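Local coordinates for SusD/RagB family nutrient-binding outer membrane lipoprotein (Bacteroides vulgatus, PDB 4F7A) that probably binds glycans, perhaps mucin O-glycans, at the outer membrane as a SusD-like lipoprotein that serves nutrient uptake, at residues G31-Y36 and N250-V255; T48-N53 and W432-E437. All coordinates share one frame; numbering follows the deposited sequence.

In the fold
Contact 1 and contact 2 lie side by side in the buried middle of this SusD-like, TPR-related chain, their centres about 10 Å apart. Along the sequence the segments alternate: 31-36, then 48-53, then 250-255, then 432-437, so the two pairings interlock and tie the N-terminal region to distant later parts of the chain. Helix 44-51 is common ground, since it carries one side of contact 2 and also packs on both segments of contact 1. Direct packing joins them, Phe34 CB meeting Phe49 CD2 at 3.6 Å and Leu252 CD2 meeting Pro433 CB at the same distance. Arg127 of helix 111-132 bonds to Ile32 O in segment 31-36 and to Gln50 and Glu434 in contact 2.

Contact 1. Residues G31-Y36 and N250-V255; sequences GIYFNY and NPLAGV
Deep in the chain, the loop that follows helix 15-30 packs on the first turn of helix 251-257, mostly through van der Waals contact, with no direct hydrogen bond between 31-36 and 250-255. In Tyr33, CG lies anti to the backbone N (chi1 -164°), and the ring crosses Pro251 obliquely, Tyr33 CD2 3.7 Å from Pro251 CD. At the ring edge, Asn250 OD1 sits in the ring plane, 3.6 Å from Tyr33 CE2, with the amide turned 83° from the ring. Asn250 is the N-cap of helix 251-257: its OD1 accepts from Leu252 N at 3.0 Å. At the phenol end, Tyr33 OH touches Leu252 CB at 3.4 Å, and a water held by Asn250 ND2 donates a weak bond to the hydroxyl. An alanine in place of Tyr33 would probably open a gap beside Pro251 and Leu252 and leave that water without its phenol partner. Asn35 covers another part of the proline, its CG 3.7 Å from Pro251 CB; the amide is fixed by Gln249 O at ND2 and Thr43 N at OD1. Around the pair, Trp46 of helix 44-51 meets both the Tyr33 ring and Pro251, while Ala329 of strand 329-332 packs against Tyr33 and Asn250.

Contact 2. Residues T48-N53 and W432-E437; sequences TFQNLN and WPEGME
Gln50 extends from helix 44-51 over the start of helix 435-445, its amide carbon CD 3.8 Å from CG of Met436, a selenomethionine here. CG lies anti to the backbone N (chi1 161°) and the chain is extended beyond it, bringing the amide to the carboxylate of Glu434. Gln50 NE2 donates to Glu434 OE2 at 2.9 Å, with an N-H...O angle of 140°, and the two planar groups stand 88° apart. Glu434 is also the N-cap: OE2 takes Met436 N from above the carboxylate plane, while Glu434 OE1 accepts from Glu437 N on its syn side at 2.9 Å. Arg127 forms a salt bridge with Glu434 OE2, probably offsetting the buried negative charge, and bonds to Gln50 OE1; with Asp55 also at Gln50 NE2, bonds at both ends fix the amide's rotation. Beyond the polar pair, the Met436 side chain crosses Phe49 at about a right angle, its methyl CE 3.4 Å from Phe49 CE1. The contact thus joins the last turn of helix 44-51 to the first turn of helix 435-445, with helix 84-104 packing Tyr88 and Thr89 on Phe49, and helix 251-257 touching Asn51 and Pro433 through Leu252.

Contact 1. Residues G31-Y36 and N250-V255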
loop_
_atom_site.group_PDB
_atom_site.type_symbol
_atom_site.label_atom_id
_atom_site.label_comp_id
_atom_site.label_asym_id
_atom_site.label_seq_id
_atom_site.Cartn_x
_atom_site.Cartn_y
_atom_site.Cartn_z
ATOM N N GLY A 31 2.505 -10.418 -9.758
ATOM C CA GLY A 31 3.639 -9.512 -9.679
ATOM C C GLY A 31 3.363 -8.186 -8.982
ATOM O O GLY A 31 4.265 -7.369 -8.866
ATOM N N ILE A 32 2.135 -7.960 -8.531
ATOM C CA ILE A 32 1.789 -6.702 -7.817
ATOM C C ILE A 32 2.304 -6.758 -6.352
ATOM O O ILE A 32 3.225 -6.028 -6.007
ATOM C CB ILE A 32 0.275 -6.405 -7.882
ATOM C CG1 ILE A 32 -0.173 -6.218 -9.339
ATOM C CG2 ILE A 32 -0.085 -5.163 -6.999
ATOM C CD1 ILE A 32 -1.718 -6.345 -9.551
ATOM N N TYR A 33 1.676 -7.597 -5.510
ATOM C CA TYR A 33 2.215 -8.010 -4.176
ATOM C C TYR A 33 3.106 -9.186 -4.508
ATOM O O TYR A 33 2.686 -10.372 -4.495
ATOM C CB TYR A 33 1.082 -8.431 -3.272
ATOM C CG TYR A 33 1.341 -8.545 -1.770
ATOM C CD1 TYR A 33 1.443 -7.410 -0.954
ATOM C CD2 TYR A 33 1.355 -9.780 -1.155
ATOM C CE1 TYR A 33 1.593 -7.525 0.420
ATOM C CE2 TYR A 33 1.495 -9.898 0.209
ATOM C CZ TYR A 33 1.609 -8.771 0.992
ATOM O OH TYR A 33 1.733 -8.923 2.347
ATOM N N PHE A 34 4.317 -8.814 -4.890
ATOM C CA PHE A 34 5.129 -9.599 -5.804
ATOM C C PHE A 34 5.428 -10.971 -5.252
ATOM O O PHE A 34 6.021 -11.098 -4.189
ATOM C CB PHE A 34 6.440 -8.861 -6.081
ATOM C CG PHE A 34 7.297 -9.521 -7.118
ATOM C CD1 PHE A 34 8.147 -10.557 -6.770
ATOM C CD2 PHE A 34 7.264 -9.099 -8.437
ATOM C CE1 PHE A 34 8.936 -11.173 -7.712
ATOM C CE2 PHE A 34 8.058 -9.718 -9.394
ATOM C CZ PHE A 34 8.896 -10.746 -9.034
ATOM N N ASN A 35 5.015 -12.006 -5.975
ATOM C CA ASN A 35 5.501 -13.355 -5.668
ATOM C C ASN A 35 5.516 -14.216 -6.914
ATOM O O ASN A 35 5.104 -15.386 -6.913
ATOM C CB ASN A 35 4.713 -13.982 -4.530
ATOM C CG ASN A 35 5.556 -14.946 -3.703
ATOM O OD1 ASN A 35 6.791 -14.805 -3.624
ATOM N ND2 ASN A 35 4.899 -15.917 -3.062
ATOM N N TYR A 36 6.031 -13.614 -7.977
ATOM C CA TYR A 36 6.159 -14.246 -9.264
ATOM C C TYR A 36 7.500 -14.949 -9.364
ATOM O O TYR A 36 8.553 -14.339 -9.137
ATOM C CB TYR A 36 6.040 -13.187 -10.374
ATOM C CG TYR A 36 6.433 -13.708 -11.745
ATOM C CD1 TYR A 36 5.632 -14.623 -12.414
ATOM C CD2 TYR A 36 7.617 -13.318 -12.341
ATOM C CE1 TYR A 36 6.000 -15.134 -13.663
ATOM C CE2 TYR A 36 7.992 -13.815 -13.583
ATOM C CZ TYR A 36 7.177 -14.712 -14.235
ATOM O OH TYR A 36 7.556 -15.197 -15.447
ATOM N N ASN A 250 0.896 -16.471 -0.775
ATOM C CA ASN A 250 1.044 -15.194 -0.139
ATOM C C ASN A 250 2.455 -15.073 0.458
ATOM O O ASN A 250 2.821 -15.827 1.356
ATOM C CB ASN A 250 -0.024 -15.030 0.940
ATOM C CG ASN A 250 -0.082 -13.621 1.498
ATOM O OD1 ASN A 250 0.949 -13.033 1.796
ATOM N ND2 ASN A 250 -1.302 -13.093 1.686
ATOM N N PRO A 251 3.259 -14.126 -0.032
ATOM C CA PRO A 251 4.654 -14.104 0.404
ATOM C C PRO A 251 4.837 -13.656 1.852
ATOM O O PRO A 251 5.848 -13.987 2.464
ATOM C CB PRO A 251 5.309 -13.108 -0.558
ATOM C CG PRO A 251 4.224 -12.260 -1.005
ATOM C CD PRO A 251 3.008 -13.123 -1.088
ATOM N N LEU A 252 3.870 -12.927 2.403
ATOM C CA LEU A 252 3.943 -12.530 3.812
ATOM C C LEU A 252 3.969 -13.761 4.691
ATOM O O LEU A 252 4.713 -13.814 5.665
ATOM C CB LEU A 252 2.787 -11.604 4.187
ATOM C CG LEU A 252 2.717 -11.086 5.628
ATOM C CD1 LEU A 252 3.923 -10.242 6.042
ATOM C CD2 LEU A 252 1.407 -10.286 5.809
ATOM N N ALA A 253 3.174 -14.769 4.321
ATOM C CA ALA A 253 3.118 -16.009 5.054
ATOM C C ALA A 253 4.430 -16.744 4.918
ATOM O O ALA A 253 4.857 -17.408 5.862
ATOM C CB ALA A 253 1.899 -16.913 4.583
ATOM N N GLY A 254 5.083 -16.609 3.762
ATOM C CA GLY A 254 6.395 -17.203 3.556
ATOM C C GLY A 254 7.459 -16.620 4.463
ATOM O O GLY A 254 8.203 -17.373 5.094
ATOM N N VAL A 255 7.523 -15.286 4.540
ATOM C CA VAL A 255 8.454 -14.596 5.453
ATOM C C VAL A 255 8.102 -14.881 6.920
ATOM O O VAL A 255 9.004 -15.044 7.756
ATOM C CB VAL A 255 8.540 -13.084 5.152
ATOM C CG1 VAL A 255 9.513 -12.369 6.085
ATOM C CG2 VAL A 255 8.951 -12.869 3.671
HETATM O O HOH W 1 -1.292 -10.232 2.522
#

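Contact 2. Residues T48-N53 and W432-E437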
loop_
_atom_site.group_PDB
_atom_site.type_symbol
_atom_site.label_atom_id
_atom_site.label_comp_id
_atom_site.label_asym_id
_atom_site.label_seq_id
_atom_site.Cartn_x
_atom_site.Cartn_y
_atom_site.Cartn_z
ATOM N N THR A 48 12.607 -8.262 0.028
ATOM C CA THR A 48 13.243 -6.942 -0.251
ATOM C C THR A 48 12.394 -5.989 -1.084
ATOM O O THR A 48 12.547 -4.773 -0.984
ATOM C CB THR A 48 14.649 -7.101 -0.906
ATOM O OG1 THR A 48 14.511 -7.641 -2.227
ATOM C CG2 THR A 48 15.555 -8.032 -0.061
ATOM N N PHE A 49 11.506 -6.525 -1.918
ATOM C CA PHE A 49 10.512 -5.722 -2.666
ATOM C C PHE A 49 9.756 -4.806 -1.707
ATOM O O PHE A 49 9.731 -3.581 -1.866
ATOM C CB PHE A 49 9.529 -6.678 -3.388
ATOM C CG PHE A 49 8.629 -6.019 -4.435
ATOM C CD1 PHE A 49 7.539 -5.256 -4.076
ATOM C CD2 PHE A 49 8.843 -6.240 -5.785
ATOM C CE1 PHE A 49 6.716 -4.685 -5.056
ATOM C CE2 PHE A 49 8.025 -5.696 -6.751
ATOM C CZ PHE A 49 6.973 -4.906 -6.391
ATOM N N GLN A 50 9.215 -5.411 -0.659
ATOM C CA GLN A 50 8.336 -4.709 0.243
ATOM C C GLN A 50 8.570 -4.912 1.740
ATOM O O GLN A 50 8.401 -3.963 2.515
ATOM C CB GLN A 50 6.912 -5.112 -0.159
ATOM C CG GLN A 50 5.855 -4.914 0.816
ATOM C CD GLN A 50 4.460 -4.867 0.189
ATOM O OE1 GLN A 50 4.240 -5.158 -1.012
ATOM N NE2 GLN A 50 3.516 -4.522 1.014
ATOM N N ASN A 51 8.882 -6.130 2.183
ATOM C CA ASN A 51 8.824 -6.398 3.621
ATOM C C ASN A 51 9.878 -5.650 4.422
ATOM O O ASN A 51 9.586 -5.140 5.517
ATOM C CB ASN A 51 8.895 -7.892 3.939
ATOM C CG ASN A 51 8.423 -8.207 5.341
ATOM O OD1 ASN A 51 9.154 -8.823 6.112
ATOM N ND2 ASN A 51 7.177 -7.774 5.693
ATOM N N LEU A 52 11.086 -5.552 3.875
ATOM C CA LEU A 52 12.154 -4.815 4.554
ATOM C C LEU A 52 12.190 -3.308 4.242
ATOM O O LEU A 52 13.090 -2.592 4.705
ATOM C CB LEU A 52 13.500 -5.441 4.270
ATOM C CG LEU A 52 13.774 -6.800 4.898
ATOM C CD1 LEU A 52 14.997 -7.421 4.232
ATOM C CD2 LEU A 52 13.976 -6.710 6.427
ATOM N N ASN A 53 11.226 -2.832 3.459
ATOM C CA ASN A 53 11.059 -1.411 3.196
ATOM C C ASN A 53 9.677 -0.936 3.690
ATOM O O ASN A 53 9.481 -0.651 4.867
ATOM C CB ASN A 53 11.246 -1.157 1.693
ATOM C CG ASN A 53 12.618 -1.508 1.224
ATOM O OD1 ASN A 53 13.580 -0.784 1.502
ATOM N ND2 ASN A 53 12.729 -2.598 0.501
ATOM N N TRP A 432 -4.191 -3.045 6.680
ATOM C CA TRP A 432 -3.286 -4.098 7.131
ATOM C C TRP A 432 -3.627 -5.408 6.412
ATOM O O TRP A 432 -4.814 -5.730 6.259
ATOM C CB TRP A 432 -3.443 -4.271 8.652
ATOM C CG TRP A 432 -2.475 -5.221 9.297
ATOM C CD1 TRP A 432 -1.287 -4.898 9.884
ATOM C CD2 TRP A 432 -2.585 -6.642 9.379
ATOM N NE1 TRP A 432 -0.663 -6.020 10.331
ATOM C CE2 TRP A 432 -1.448 -7.108 10.048
ATOM C CE3 TRP A 432 -3.562 -7.573 8.984
ATOM C CZ2 TRP A 432 -1.247 -8.464 10.332
ATOM C CZ3 TRP A 432 -3.345 -8.902 9.253
ATOM C CH2 TRP A 432 -2.202 -9.334 9.921
ATOM N N PRO A 433 -2.602 -6.180 5.984
ATOM C CA PRO A 433 -1.151 -6.031 6.199
ATOM C C PRO A 433 -0.373 -5.333 5.079
ATOM O O PRO A 433 0.870 -5.435 5.026
ATOM C CB PRO A 433 -0.699 -7.469 6.289
ATOM C CG PRO A 433 -1.601 -8.160 5.243
ATOM C CD PRO A 433 -2.916 -7.458 5.324
ATOM N N GLU A 434 -1.081 -4.609 4.225
ATOM C CA GLU A 434 -0.497 -4.105 2.974
ATOM C C GLU A 434 0.244 -2.800 3.232
ATOM O O GLU A 434 -0.350 -1.718 3.233
ATOM C CB GLU A 434 -1.579 -3.926 1.895
ATOM C CG GLU A 434 -1.033 -4.036 0.456
ATOM C CD GLU A 434 -0.094 -2.897 0.139
ATOM O OE1 GLU A 434 -0.624 -1.782 -0.043
ATOM O OE2 GLU A 434 1.156 -3.112 0.086
ATOM N N GLY A 435 1.555 -2.918 3.395
ATOM C CA GLY A 435 2.389 -1.821 3.857
ATOM C C GLY A 435 2.582 -0.674 2.880
ATOM O O GLY A 435 2.862 0.449 3.303
HETATM N N MSE A 436 2.474 -0.926 1.582
HETATM C CA MSE A 436 2.669 0.167 0.602
HETATM C C MSE A 436 1.598 1.242 0.703
HETATM O O MSE A 436 1.930 2.413 0.820
HETATM C CB MSE A 436 2.777 -0.314 -0.835
HETATM C CG MSE A 436 3.904 -1.269 -1.062
HETATM SE SE MSE A 436 4.647 -1.040 -2.854
HETATM C CE MSE A 436 6.045 -2.357 -2.675
ATOM N N GLU A 437 0.324 0.871 0.668
ATOM C CA GLU A 437 -0.703 1.910 0.812
ATOM C C GLU A 437 -0.560 2.632 2.150
ATOM O O GLU A 437 -0.680 3.873 2.221
ATOM C CB GLU A 437 -2.105 1.342 0.637
ATOM C CG GLU A 437 -3.202 2.429 0.608
ATOM C CD GLU A 437 -3.004 3.512 -0.456
ATOM O OE1 GLU A 437 -2.272 3.291 -1.449
ATOM O OE2 GLU A 437 -3.580 4.622 -0.296
#